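Local coordinates for putative cell adhesion protein (Bacteroides fragilis, PDB 4H40), which is a fimbrillin-like pilus protein of a gut bacterium and may take part in cell adhesion, at the interface of chains A and B. Residues are numbered along the deposited sequence; one frame, centred on the assembly and turned at random. Chains: chain A/B, putative cell adhesion protein.

The interface of chains A and B. Residues chain A 306-307, 309, 311; chain B 31-32, 321.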
loop_
_atom_site.group_PDB
_atom_site.type_symbol
_atom_site.label_atom_id
_atom_site.label_comp_id
_atom_site.label_asym_id
_atom_site.label_seq_id
_atom_site.Cartn_x
_atom_site.Cartn_y
_atom_site.Cartn_z
ATOM N N SER A 306 8.610 0.044 18.731
ATOM C CA SER A 306 9.582 1.087 18.365
ATOM C C SER A 306 10.263 1.670 19.606
ATOM O O SER A 306 11.490 1.809 19.631
ATOM C CB SER A 306 8.924 2.192 17.547
ATOM O OG SER A 306 8.848 1.819 16.179
ATOM N N ASN A 307 9.464 2.020 20.626
ATOM C CA ASN A 307 9.949 2.502 21.917
ATOM C C ASN A 307 9.177 1.724 22.980
ATOM O O ASN A 307 9.688 0.749 23.534
ATOM C CB ASN A 307 9.790 4.026 22.069
ATOM C CG ASN A 307 10.124 4.842 20.855
ATOM O OD1 ASN A 307 11.234 5.368 20.722
ATOM N ND2 ASN A 307 9.151 5.029 19.968
ATOM N N VAL A 309 5.667 2.002 22.105
ATOM C CA VAL A 309 4.616 2.016 21.093
ATOM C C VAL A 309 4.720 0.774 20.181
ATOM O O VAL A 309 5.807 0.406 19.723
ATOM C CB VAL A 309 4.670 3.355 20.293
ATOM C CG1 VAL A 309 6.018 3.561 19.604
ATOM C CG2 VAL A 309 3.511 3.486 19.306
ATOM N N VAL A 311 3.682 -1.007 16.611
ATOM C CA VAL A 311 3.292 -0.674 15.231
ATOM C C VAL A 311 3.183 -1.914 14.360
ATOM O O VAL A 311 3.781 -2.947 14.652
ATOM C CB VAL A 311 4.188 0.372 14.526
ATOM C CG1 VAL A 311 3.866 1.769 15.016
ATOM C CG2 VAL A 311 5.683 0.053 14.643
ATOM N N ALA B 31 7.344 4.566 14.187
ATOM C CA ALA B 31 6.576 4.995 15.367
ATOM C C ALA B 31 7.300 6.032 16.254
ATOM O O ALA B 31 8.407 5.793 16.758
ATOM C CB ALA B 31 6.180 3.801 16.191
ATOM N N GLN B 32 6.641 7.199 16.400
ATOM C CA GLN B 32 7.089 8.401 17.106
ATOM C C GLN B 32 7.287 8.210 18.618
ATOM O O GLN B 32 6.642 7.357 19.236
ATOM C CB GLN B 32 6.067 9.530 16.891
ATOM C CG GLN B 32 6.149 10.225 15.532
ATOM C CD GLN B 32 5.261 11.452 15.436
ATOM O OE1 GLN B 32 4.657 11.912 16.421
ATOM N NE2 GLN B 32 5.180 12.028 14.240
ATOM N N GLU B 321 -0.105 2.690 13.564
ATOM C CA GLU B 321 -0.093 2.602 15.025
ATOM C C GLU B 321 -1.314 1.897 15.560
ATOM O O GLU B 321 -2.292 1.723 14.837
ATOM C CB GLU B 321 0.024 4.004 15.649
ATOM C CG GLU B 321 1.415 4.611 15.506
ATOM C CD GLU B 321 1.736 5.845 16.331
ATOM O OE1 GLU B 321 1.061 6.085 17.362
ATOM O OE2 GLU B 321 2.697 6.556 15.958
#
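The turn that joins strands 296-305 and 310-321 of chain A, together with the start of the latter strand, meets a loop of chain B around B:Ala31 and the far end of chain B's own strand 310-321. B:Ala31 packs its methyl group against A:Ser306, A:Val309 and A:Val311. Its CB lies 3.3 Å from CG1 of A:Val311 and 3.4 Å from CG1 of A:Val309, so CG1 of each valine makes the nearer approach. The A:Val309 branch occupies the position between backbone N and carbonyl carbon (chi1 59°), which turns CG1 towards the alanine and leaves CG2 near the carboxylate of B:Glu321. From the turn, A:Ser306 adds its CB, 3.5 Å from the alanine CB, while its hydroxyl OG lies against the same methyl as a van der Waals neighbour.

Polar contact is slight. The side-chain amide ND2 of A:Asn307 gives a weak, bent hydrogen bond of 3.4 Å to the carbonyl O of B:Ala31 (137° at the hydrogen). B:Glu321 lies obliquely across A:Val311, its CG 3.8 Å from the valine CG1; from there its extended chain carries the carboxylate past A:Val309. The aliphatic stem of the glutamate thus adds to the packing made mainly by B:Ala31.

A:Val311 and B:Glu321 also pair as an antiparallel beta bridge, joining the beginning of strand 310-321 in chain A to the end of the same strand in the partner chain. This two-fold dimer may or may not be the biological assembly. Within it, the patch sits at one end of the antiparallel pairing of the two strands 310-321 and recurs with the chains exchanged.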